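Local coordinates for gamma-glutamyltranspeptidase (Streptomyces lincolnensis, PDB 6J3A), which probably transfers or cleaves gamma-glutamyl or related amide-linked groups, as an LmbA-like member of the gamma-glutamyltranspeptidase family, at residues P99-L104 / T233-S237; L127-L131 / W192-L196; N185-T191 / P450-F454; R459-W464 / S546-R550. All blocks are in the same frame, centred on the assembly; numbering follows the deposited sequence.

Contact 1. Residues P99-L104 / T233-S237; sequences PGTGPL and TMDTS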
loop_
_atom_site.group_PDB
_atom_site.type_symbol
_atom_site.label_atom_id
_atom_site.label_comp_id
_atom_site.label_asym_id
_atom_site.label_seq_id
_atom_site.Cartn_x
_atom_site.Cartn_y
_atom_site.Cartn_z
ATOM N N PRO A 99 -6.256 -14.305 36.338
ATOM C CA PRO A 99 -6.254 -12.860 36.102
ATOM C C PRO A 99 -5.891 -12.444 34.670
ATOM O O PRO A 99 -5.112 -13.122 34.000
ATOM C CB PRO A 99 -5.189 -12.342 37.080
ATOM C CG PRO A 99 -5.048 -13.392 38.123
ATOM C CD PRO A 99 -5.379 -14.693 37.459
ATOM N N GLY A 100 -6.453 -11.321 34.228
ATOM C CA GLY A 100 -6.122 -10.735 32.937
ATOM C C GLY A 100 -4.707 -10.191 32.855
ATOM O O GLY A 100 -4.159 -10.050 31.761
ATOM N N THR A 101 -4.121 -9.871 34.006
ATOM C CA THR A 101 -2.791 -9.278 34.067
ATOM C C THR A 101 -1.871 -10.005 35.036
ATOM O O THR A 101 -2.285 -10.906 35.753
ATOM C CB THR A 101 -2.915 -7.823 34.503
ATOM O OG1 THR A 101 -3.564 -7.772 35.776
ATOM C CG2 THR A 101 -3.745 -7.029 33.479
ATOM N N GLY A 102 -0.608 -9.616 35.042
ATOM C CA GLY A 102 0.315 -10.087 36.060
ATOM C C GLY A 102 0.963 -11.405 35.690
ATOM O O GLY A 102 0.590 -12.005 34.691
ATOM N N PRO A 103 1.944 -11.859 36.501
ATOM C CA PRO A 103 2.768 -13.025 36.200
ATOM C C PRO A 103 2.074 -14.376 36.394
ATOM O O PRO A 103 2.604 -15.380 35.918
ATOM C CB PRO A 103 3.958 -12.871 37.152
ATOM C CG PRO A 103 3.407 -12.145 38.315
ATOM C CD PRO A 103 2.321 -11.255 37.791
ATOM N N LEU A 104 0.917 -14.411 37.065
ATOM C CA LEU A 104 0.104 -15.646 37.127
ATOM C C LEU A 104 -0.524 -16.014 35.774
ATOM O O LEU A 104 -0.814 -17.179 35.532
ATOM C CB LEU A 104 -1.012 -15.563 38.182
ATOM C CG LEU A 104 -0.636 -15.630 39.664
ATOM C CD1 LEU A 104 -1.860 -15.277 40.496
ATOM C CD2 LEU A 104 -0.111 -17.004 40.043
ATOM N N THR A 233 3.493 -8.660 42.069
ATOM C CA THR A 233 3.024 -7.734 41.058
ATOM C C THR A 233 1.516 -7.596 41.169
ATOM O O THR A 233 0.797 -8.587 41.221
ATOM C CB THR A 233 3.387 -8.258 39.661
ATOM O OG1 THR A 233 4.791 -8.523 39.602
ATOM C CG2 THR A 233 3.026 -7.266 38.575
ATOM N N MET A 234 1.045 -6.358 41.195
ATOM C CA MET A 234 -0.379 -6.079 41.182
ATOM C C MET A 234 -0.988 -6.641 39.902
ATOM O O MET A 234 -0.353 -6.622 38.840
ATOM C CB MET A 234 -0.598 -4.576 41.234
ATOM C CG MET A 234 -2.043 -4.099 41.129
ATOM S SD MET A 234 -3.018 -4.637 42.531
ATOM C CE MET A 234 -2.422 -3.543 43.821
ATOM N N ASP A 235 -2.215 -7.141 40.010
ATOM C CA ASP A 235 -2.953 -7.598 38.838
ATOM C C ASP A 235 -4.431 -7.203 38.912
ATOM O O ASP A 235 -4.804 -6.396 39.758
ATOM C CB ASP A 235 -2.743 -9.100 38.652
ATOM C CG ASP A 235 -3.332 -9.929 39.770
ATOM O OD1 ASP A 235 -4.355 -9.550 40.377
ATOM O OD2 ASP A 235 -2.765 -11.003 40.014
ATOM N N THR A 236 -5.260 -7.761 38.025
ATOM C CA THR A 236 -6.702 -7.459 37.983
ATOM C C THR A 236 -7.497 -7.824 39.256
ATOM O O THR A 236 -8.560 -7.245 39.495
ATOM C CB THR A 236 -7.392 -8.153 36.784
ATOM O OG1 THR A 236 -7.081 -9.551 36.784
ATOM C CG2 THR A 236 -6.955 -7.537 35.458
ATOM N N SER A 237 -7.002 -8.786 40.042
ATOM C CA SER A 237 -7.606 -9.153 41.345
ATOM C C SER A 237 -7.600 -8.021 42.384
ATOM O O SER A 237 -8.479 -7.965 43.247
ATOM C CB SER A 237 -6.916 -10.396 41.948
ATOM O OG SER A 237 -5.618 -10.101 42.450
HETATM O O HOH W 1 -0.982 -12.348 37.927
#
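An Asx turn at D235-S237 shapes one side of this contact. D235 OD1 accepts from S237 N at 2.8 Å and, at a very short 2.5 Å, from S237 OG, which also bonds to E239. Inside the turn, T236 meets the opposing loop with its N and OG1: G100 N donates to T236 OG1 at 3.2 Å, and T236 N gives a weak bond to T101 OG1 at 2.8 Å. The turn follows strand 233-234, half of a two-stranded antiparallel hairpin with 240-241, while 99-104 belongs to the loop between helices 87-92 and 111-122. Where the two come closest, at G102 and D235 (CA to CA 5.0 Å), a CB on G102 would fall 2.9 Å from D235 CB, and at phi 87° it would also jam against T101 O. A water links D235 OD2 to the loop, donating to D235 OD2 (3.1 Å) and T101 O (2.9 Å) and accepting from L104 N (2.9 Å). P103 CD rests 3.7 Å from T233 CB.

Contact 2. Residues L127-L131 / W192-L196; sequences LADVL and WKRLL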
loop_
_atom_site.group_PDB
_atom_site.type_symbol
_atom_site.label_atom_id
_atom_site.label_comp_id
_atom_site.label_asym_id
_atom_site.label_seq_id
_atom_site.Cartn_x
_atom_site.Cartn_y
_atom_site.Cartn_z
ATOM N N LEU A 127 20.994 -14.582 12.058
ATOM C CA LEU A 127 20.156 -13.876 13.017
ATOM C C LEU A 127 20.355 -12.378 12.913
ATOM O O LEU A 127 19.394 -11.614 12.899
ATOM C CB LEU A 127 20.501 -14.320 14.449
ATOM C CG LEU A 127 19.364 -14.623 15.435
ATOM C CD1 LEU A 127 19.827 -14.281 16.843
ATOM C CD2 LEU A 127 18.055 -13.911 15.127
ATOM N N ALA A 128 21.625 -11.986 12.842
ATOM C CA ALA A 128 22.031 -10.586 12.736
ATOM C C ALA A 128 21.342 -9.846 11.583
ATOM O O ALA A 128 20.728 -8.800 11.797
ATOM C CB ALA A 128 23.545 -10.486 12.600
ATOM N N ASP A 129 21.422 -10.406 10.377
ATOM C CA ASP A 129 20.858 -9.752 9.183
ATOM C C ASP A 129 19.333 -9.658 9.242
ATOM O O ASP A 129 18.737 -8.699 8.742
ATOM C CB ASP A 129 21.268 -10.484 7.894
ATOM C CG ASP A 129 22.795 -10.557 7.688
ATOM O OD1 ASP A 129 23.566 -10.111 8.563
ATOM O OD2 ASP A 129 23.231 -11.076 6.633
ATOM N N VAL A 130 18.706 -10.647 9.863
ATOM C CA VAL A 130 17.261 -10.724 9.862
ATOM C C VAL A 130 16.675 -9.884 10.972
ATOM O O VAL A 130 15.565 -9.380 10.830
ATOM C CB VAL A 130 16.772 -12.192 9.836
ATOM C CG1 VAL A 130 15.591 -12.446 10.748
ATOM C CG2 VAL A 130 16.395 -12.569 8.412
ATOM N N LEU A 131 17.403 -9.703 12.070
ATOM C CA LEU A 131 16.844 -8.900 13.149
ATOM C C LEU A 131 17.388 -7.452 13.272
ATOM O O LEU A 131 16.959 -6.716 14.159
ATOM C CB LEU A 131 16.773 -9.708 14.463
ATOM C CG LEU A 131 17.938 -10.034 15.379
ATOM C CD1 LEU A 131 18.521 -8.766 15.968
ATOM C CD2 LEU A 131 17.437 -10.915 16.510
ATOM N N TRP A 192 18.752 -7.306 22.160
ATOM C CA TRP A 192 19.086 -8.053 20.933
ATOM C C TRP A 192 20.564 -7.899 20.575
ATOM O O TRP A 192 21.185 -8.833 20.078
ATOM C CB TRP A 192 18.211 -7.654 19.730
ATOM C CG TRP A 192 16.721 -7.849 19.883
ATOM C CD1 TRP A 192 15.744 -7.035 19.384
ATOM C CD2 TRP A 192 16.037 -8.916 20.561
ATOM N NE1 TRP A 192 14.499 -7.523 19.708
ATOM C CE2 TRP A 192 14.651 -8.671 20.434
ATOM C CE3 TRP A 192 16.457 -10.043 21.273
ATOM C CZ2 TRP A 192 13.695 -9.507 20.988
ATOM C CZ3 TRP A 192 15.509 -10.876 21.814
ATOM C CH2 TRP A 192 14.142 -10.608 21.670
ATOM N N LYS A 193 21.122 -6.723 20.822
ATOM C CA LYS A 193 22.534 -6.502 20.551
ATOM C C LYS A 193 23.406 -7.432 21.381
ATOM O O LYS A 193 24.330 -8.053 20.858
ATOM C CB LYS A 193 22.925 -5.052 20.809
ATOM C CG LYS A 193 22.532 -4.105 19.692
ATOM C CD LYS A 193 23.274 -2.799 19.869
ATOM C CE LYS A 193 22.755 -1.697 18.972
ATOM N NZ LYS A 193 23.246 -0.402 19.513
ATOM N N ARG A 194 23.101 -7.525 22.670
ATOM C CA ARG A 194 23.838 -8.412 23.553
ATOM C C ARG A 194 23.676 -9.863 23.093
ATOM O O ARG A 194 24.666 -10.590 22.935
ATOM C CB ARG A 194 23.375 -8.257 25.001
ATOM C CG ARG A 194 24.268 -9.020 25.971
ATOM C CD ARG A 194 23.849 -8.871 27.420
ATOM N NE ARG A 194 24.472 -9.898 28.260
ATOM C CZ ARG A 194 24.288 -10.021 29.574
ATOM N NH1 ARG A 194 23.490 -9.178 30.232
ATOM N NH2 ARG A 194 24.907 -10.996 30.235
ATOM N N LEU A 195 22.424 -10.259 22.877
ATOM C CA LEU A 195 22.085 -11.571 22.323
ATOM C C LEU A 195 23.006 -11.896 21.156
ATOM O O LEU A 195 23.709 -12.904 21.180
ATOM C CB LEU A 195 20.621 -11.600 21.865
ATOM C CG LEU A 195 19.978 -12.957 21.584
ATOM C CD1 LEU A 195 18.467 -12.817 21.503
ATOM C CD2 LEU A 195 20.471 -13.576 20.292
ATOM N N LEU A 196 23.009 -11.015 20.158
ATOM C CA LEU A 196 23.840 -11.178 18.973
ATOM C C LEU A 196 25.331 -11.228 19.279
ATOM O O LEU A 196 26.048 -12.047 18.714
ATOM C CB LEU A 196 23.589 -10.039 17.996
ATOM C CG LEU A 196 22.234 -10.000 17.303
ATOM C CD1 LEU A 196 22.118 -8.675 16.562
ATOM C CD2 LEU A 196 22.073 -11.168 16.342
#
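L127, at the start of helix 127-140, sends its side chain into the gap between the helices, where its CD1 lies 3.6 Å from L195 CD2 and 3.9 Å from L196 CD2. Behind it are M116 and L119 of helix 111-122 and A212 of helix 205-217. A128 is small and near the surface, so L196 CD2 comes within 3.6 Å of A128 N and 4.1 Å of A128 CB. This is antiparallel helix-helix packing, the short axes 10.9 Å apart at 161°, inside the all-helical region that runs from helix 87-92 to helix 220-229. V130 is out of reach of 192-196 and packs on helix 36-50. One turn on from L127, L131 points back across the gap, its CD1 3.6 Å from L196 CD1 and 3.9 Å from W192 CB. The W192 indole meets F45 edge-to-face. K193, the residue after W192, forms a salt bridge with E139, two turns beyond L131.

Contact 3. Residues N185-T191 / P450-F454; sequences NPTLAAT and PELGF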
loop_
_atom_site.group_PDB
_atom_site.type_symbol
_atom_site.label_atom_id
_atom_site.label_comp_id
_atom_site.label_asym_id
_atom_site.label_seq_id
_atom_site.Cartn_x
_atom_site.Cartn_y
_atom_site.Cartn_z
ATOM N N ASN A 185 12.777 2.315 22.276
ATOM C CA ASN A 185 12.980 1.372 23.357
ATOM C C ASN A 185 14.459 0.954 23.321
ATOM O O ASN A 185 14.791 -0.112 22.796
ATOM C CB ASN A 185 12.028 0.177 23.222
ATOM C CG ASN A 185 12.058 -0.748 24.435
ATOM O OD1 ASN A 185 13.042 -0.804 25.184
ATOM N ND2 ASN A 185 10.982 -1.497 24.620
ATOM N N PRO A 186 15.351 1.801 23.873
ATOM C CA PRO A 186 16.797 1.495 23.845
ATOM C C PRO A 186 17.197 0.225 24.599
ATOM O O PRO A 186 18.198 -0.395 24.246
ATOM C CB PRO A 186 17.459 2.736 24.474
ATOM C CG PRO A 186 16.363 3.475 25.161
ATOM C CD PRO A 186 15.062 3.095 24.520
ATOM N N THR A 187 16.433 -0.149 25.624
ATOM C CA THR A 187 16.699 -1.378 26.367
ATOM C C THR A 187 16.459 -2.627 25.497
ATOM O O THR A 187 17.308 -3.521 25.431
ATOM C CB THR A 187 15.869 -1.448 27.662
ATOM O OG1 THR A 187 16.050 -0.248 28.425
ATOM C CG2 THR A 187 16.309 -2.627 28.508
ATOM N N LEU A 188 15.306 -2.685 24.838
ATOM C CA LEU A 188 15.002 -3.797 23.934
ATOM C C LEU A 188 16.077 -3.897 22.861
ATOM O O LEU A 188 16.554 -4.991 22.532
ATOM C CB LEU A 188 13.620 -3.621 23.302
ATOM C CG LEU A 188 13.249 -4.550 22.139
ATOM C CD1 LEU A 188 13.194 -6.001 22.570
ATOM C CD2 LEU A 188 11.921 -4.140 21.539
ATOM N N ALA A 189 16.463 -2.746 22.332
ATOM C CA ALA A 189 17.539 -2.682 21.360
ATOM C C ALA A 189 18.830 -3.267 21.927
ATOM O O ALA A 189 19.464 -4.087 21.274
ATOM C CB ALA A 189 17.763 -1.253 20.919
ATOM N N ALA A 190 19.196 -2.849 23.140
ATOM C CA ALA A 190 20.388 -3.381 23.846
ATOM C C ALA A 190 20.352 -4.910 24.050
ATOM O O ALA A 190 21.387 -5.604 23.962
ATOM C CB ALA A 190 20.559 -2.685 25.189
ATOM N N THR A 191 19.144 -5.410 24.309
ATOM C CA THR A 191 18.897 -6.825 24.559
ATOM C C THR A 191 19.208 -7.709 23.347
ATOM O O THR A 191 19.842 -8.764 23.504
ATOM C CB THR A 191 17.438 -7.055 25.016
ATOM O OG1 THR A 191 17.181 -6.274 26.186
ATOM C CG2 THR A 191 17.164 -8.539 25.336
ATOM N N PRO A 450 12.797 -5.250 33.631
ATOM C CA PRO A 450 13.595 -4.025 33.481
ATOM C C PRO A 450 14.875 -4.197 32.653
ATOM O O PRO A 450 15.168 -3.331 31.821
ATOM C CB PRO A 450 13.897 -3.591 34.928
ATOM C CG PRO A 450 13.651 -4.783 35.776
ATOM C CD PRO A 450 12.718 -5.699 35.035
ATOM N N GLU A 451 15.584 -5.313 32.822
ATOM C CA GLU A 451 16.852 -5.517 32.092
ATOM C C GLU A 451 16.668 -5.990 30.641
ATOM O O GLU A 451 17.651 -6.075 29.887
ATOM C CB GLU A 451 17.854 -6.414 32.853
ATOM C CG GLU A 451 17.346 -7.736 33.410
ATOM C CD GLU A 451 16.792 -7.620 34.828
ATOM O OE1 GLU A 451 15.597 -7.278 34.965
ATOM O OE2 GLU A 451 17.541 -7.881 35.800
ATOM N N LEU A 452 15.418 -6.259 30.247
ATOM C CA LEU A 452 15.096 -6.676 28.873
ATOM C C LEU A 452 14.343 -5.649 28.020
ATOM O O LEU A 452 14.583 -5.549 26.812
ATOM C CB LEU A 452 14.313 -7.980 28.901
ATOM C CG LEU A 452 15.010 -9.147 29.590
ATOM C CD1 LEU A 452 14.113 -10.366 29.453
ATOM C CD2 LEU A 452 16.422 -9.439 29.065
ATOM N N GLY A 453 13.422 -4.919 28.636
ATOM C CA GLY A 453 12.682 -3.881 27.943
ATOM C C GLY A 453 11.279 -4.281 27.547
ATOM O O GLY A 453 10.567 -3.472 26.967
ATOM N N PHE A 454 10.876 -5.512 27.852
ATOM C CA PHE A 454 9.530 -5.994 27.503
ATOM C C PHE A 454 8.982 -6.883 28.621
ATOM O O PHE A 454 9.762 -7.422 29.402
ATOM C CB PHE A 454 9.536 -6.760 26.169
ATOM C CG PHE A 454 10.535 -7.878 26.122
ATOM C CD1 PHE A 454 10.214 -9.143 26.602
ATOM C CD2 PHE A 454 11.811 -7.664 25.612
ATOM C CE1 PHE A 454 11.147 -10.171 26.560
ATOM C CE2 PHE A 454 12.743 -8.692 25.570
ATOM C CZ PHE A 454 12.410 -9.946 26.044
#
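Here the N-terminal end of helix 186-200 is seated on an irregular loop between strands 448-449 and 454-455, through backbone oxygens, the N-cap side chain and a few apolar side chains. N185 is the helix N-cap and works in two directions: its OD1 accepts from L188 N at 3.0 Å, while its ND2 donates to G453 O at 3.1 Å with nearly straight geometry. The first turn comes very close at G453, whose CA is 4.6 Å from L188 CA; a CB on G453 would fall 2.7 Å from L188 N, and at phi 102° it would also jam against L452 O. L188 CA makes a CA-H...O contact with L452 O (3.4 Å), an oxygen that also lies 2.8 Å from T191 OG1. T187 CG2 covers the loop backbone, 3.6 Å from P450 O. Apolar contacts include L188 CD1 to F454 CD2 at 3.7 Å and T191 CG2 to L452 CD2 at 3.9 Å. The loop also meets helix 220-229, where L452 packs on F220 and E451 forms a salt bridge with R227.

Contact 4. Residues R459-W464 / S546-R550; sequences RLQMTW and SFYPR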
loop_
_atom_site.group_PDB
_atom_site.type_symbol
_atom_site.label_atom_id
_atom_site.label_comp_id
_atom_site.label_asym_id
_atom_site.label_seq_id
_atom_site.Cartn_x
_atom_site.Cartn_y
_atom_site.Cartn_z
ATOM N N ARG A 459 -1.314 -15.447 28.502
ATOM C CA ARG A 459 -2.173 -16.380 27.749
ATOM C C ARG A 459 -2.876 -17.413 28.627
ATOM O O ARG A 459 -3.939 -17.911 28.253
ATOM C CB ARG A 459 -1.400 -17.072 26.627
ATOM C CG ARG A 459 -2.251 -17.699 25.514
ATOM C CD ARG A 459 -3.075 -16.704 24.710
ATOM N NE ARG A 459 -2.240 -15.661 24.119
ATOM C CZ ARG A 459 -2.670 -14.663 23.357
ATOM N NH1 ARG A 459 -3.959 -14.533 23.063
ATOM N NH2 ARG A 459 -1.796 -13.773 22.895
ATOM N N LEU A 460 -2.321 -17.710 29.801
ATOM C CA LEU A 460 -3.008 -18.597 30.764
ATOM C C LEU A 460 -4.377 -18.078 31.199
ATOM O O LEU A 460 -5.173 -18.832 31.749
ATOM C CB LEU A 460 -2.143 -18.880 31.997
ATOM C CG LEU A 460 -0.781 -19.517 31.709
ATOM C CD1 LEU A 460 -0.008 -19.766 32.990
ATOM C CD2 LEU A 460 -0.941 -20.824 30.962
ATOM N N GLN A 461 -4.661 -16.806 30.929
ATOM C CA GLN A 461 -5.983 -16.241 31.188
ATOM C C GLN A 461 -7.131 -16.969 30.508
ATOM O O GLN A 461 -8.270 -16.862 30.947
ATOM C CB GLN A 461 -6.020 -14.750 30.849
ATOM C CG GLN A 461 -6.263 -14.395 29.397
ATOM C CD GLN A 461 -6.315 -12.900 29.209
ATOM O OE1 GLN A 461 -7.355 -12.271 29.431
ATOM N NE2 GLN A 461 -5.189 -12.313 28.821
ATOM N N MET A 462 -6.821 -17.692 29.436
ATOM C CA MET A 462 -7.812 -18.401 28.642
ATOM C C MET A 462 -8.166 -19.802 29.145
ATOM O O MET A 462 -9.151 -20.385 28.692
ATOM C CB MET A 462 -7.319 -18.465 27.199
ATOM C CG MET A 462 -6.914 -17.096 26.656
ATOM S SD MET A 462 -6.901 -17.005 24.862
ATOM C CE MET A 462 -6.840 -15.238 24.663
ATOM N N THR A 463 -7.388 -20.327 30.086
ATOM C CA THR A 463 -7.702 -21.597 30.741
ATOM C C THR A 463 -8.799 -21.400 31.778
ATOM O O THR A 463 -9.219 -20.277 32.061
ATOM C CB THR A 463 -6.482 -22.154 31.481
ATOM O OG1 THR A 463 -6.073 -21.214 32.479
ATOM C CG2 THR A 463 -5.337 -22.410 30.528
ATOM N N TRP A 464 -9.244 -22.512 32.349
ATOM C CA TRP A 464 -10.222 -22.499 33.427
ATOM C C TRP A 464 -9.645 -22.991 34.747
ATOM O O TRP A 464 -8.910 -23.986 34.777
ATOM C CB TRP A 464 -11.389 -23.393 33.057
ATOM C CG TRP A 464 -12.216 -22.894 31.928
ATOM C CD1 TRP A 464 -12.418 -23.513 30.733
ATOM C CD2 TRP A 464 -12.980 -21.683 31.894
ATOM N NE1 TRP A 464 -13.267 -22.770 29.953
ATOM C CE2 TRP A 464 -13.631 -21.639 30.638
ATOM C CE3 TRP A 464 -13.191 -20.637 32.806
ATOM C CZ2 TRP A 464 -14.479 -20.582 30.260
ATOM C CZ3 TRP A 464 -14.041 -19.584 32.430
ATOM C CH2 TRP A 464 -14.668 -19.570 31.162
ATOM N N SER A 546 -12.677 -15.666 25.389
ATOM C CA SER A 546 -11.375 -16.186 25.818
ATOM C C SER A 546 -10.640 -15.320 26.870
ATOM O O SER A 546 -9.769 -15.837 27.581
ATOM C CB SER A 546 -10.472 -16.407 24.598
ATOM O OG SER A 546 -10.883 -17.564 23.881
ATOM N N PHE A 547 -11.004 -14.034 26.964
ATOM C CA PHE A 547 -10.297 -13.037 27.782
ATOM C C PHE A 547 -11.015 -12.722 29.088
ATOM O O PHE A 547 -12.246 -12.570 29.096
ATOM C CB PHE A 547 -10.139 -11.730 26.990
ATOM C CG PHE A 547 -9.328 -11.887 25.744
ATOM C CD1 PHE A 547 -7.937 -11.915 25.811
ATOM C CD2 PHE A 547 -9.947 -12.036 24.505
ATOM C CE1 PHE A 547 -7.177 -12.068 24.661
ATOM C CE2 PHE A 547 -9.195 -12.194 23.356
ATOM C CZ PHE A 547 -7.807 -12.220 23.430
ATOM N N TYR A 548 -10.232 -12.612 30.170
ATOM C CA TYR A 548 -10.709 -12.184 31.491
ATOM C C TYR A 548 -11.467 -10.879 31.318
ATOM O O TYR A 548 -10.918 -9.988 30.674
ATOM C CB TYR A 548 -9.505 -11.940 32.403
ATOM C CG TYR A 548 -9.855 -11.353 33.746
ATOM C CD1 TYR A 548 -10.185 -12.179 34.813
ATOM C CD2 TYR A 548 -9.864 -9.971 33.955
ATOM C CE1 TYR A 548 -10.528 -11.655 36.047
ATOM C CE2 TYR A 548 -10.201 -9.436 35.193
ATOM C CZ TYR A 548 -10.528 -10.288 36.240
ATOM O OH TYR A 548 -10.855 -9.808 37.488
ATOM N N PRO A 549 -12.685 -10.714 31.861
ATOM C CA PRO A 549 -13.392 -11.617 32.790
ATOM C C PRO A 549 -14.347 -12.692 32.192
ATOM O O PRO A 549 -15.233 -13.189 32.910
ATOM C CB PRO A 549 -14.224 -10.617 33.617
ATOM C CG PRO A 549 -14.611 -9.586 32.609
ATOM C CD PRO A 549 -13.455 -9.476 31.639
ATOM N N ARG A 550 -14.180 -13.038 30.917
ATOM C CA ARG A 550 -14.820 -14.227 30.300
ATOM C C ARG A 550 -16.357 -14.226 30.245
ATOM O O ARG A 550 -16.985 -15.286 30.393
ATOM C CB ARG A 550 -14.395 -15.545 30.986
ATOM C CG ARG A 550 -12.933 -15.715 31.344
ATOM C CD ARG A 550 -12.072 -15.920 30.120
ATOM N NE ARG A 550 -12.296 -17.186 29.423
ATOM C CZ ARG A 550 -11.633 -18.323 29.635
ATOM N NH1 ARG A 550 -10.697 -18.426 30.574
ATOM N NH2 ARG A 550 -11.922 -19.380 28.889
#
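S546 comes first, its carbonyl turned to the 3-10 segment 459-462: S546 O receives a CA-H...O contact from M462 CA at 3.4 Å, and S546 CB lies 3.6 Å from M462 SD. Its backbone N is held by D504. F547 next carries its ring past M462, giving an oblique Met-aromatic contact with SD 5.2 Å from the ring centroid. The backbone N of Y548 then donates to Q461 OE1 at 3.0 Å; Q461 NE2 is bonded to T458 O. The Y548 ring leads away to T236. The contact thus joins the loop between strands 454-455 and 486-490 to the loop between strands 538-540 and 556-560. From F547 to R550 the chain makes a type VI beta turn, with a cis peptide before P549 and R550 N bonded to F547 O at 2.7 Å. This turn delivers R550, the main element of the contact, back to the first loop. R550 NH1 donates to T463 O at 2.8 Å and R550 NH2 makes a weak bond to M462 O at 3.0 Å, while R550 NE bonds to G545 O. The guanidinium lies flat on W464 in a cation-pi stack, R550 CZ 3.7 Å from the centroid of the six-membered ring and the planes 21° apart, with M462 CA over its other face. The indole is itself held by W464 NE1 bonding to E317.

In the fold
Along the chain, contact 2 is nested inside the loop closed by contact 1, contact 3 crosses both, and contact 4 opens only after the others close. Contacts 2 and 3 share helix 186-200, their centres 13 Å apart: the helix is held at its start by the 450-454 loop and, in the residues that follow directly, by L127-L131 of helix 127-140. Contacts 1 and 4, centres 12 Å apart, touch where the Y548 ring packs against G100 and T236 and where L460 meets L104. Contacts 2 and 4 are the most distant, with centres 33 Å apart. Contact 1 closes the helical region 87-229 at its end, contact 2 packs two of its helices, and contact 3 ties it to later chain; contact 4 joins two later loops.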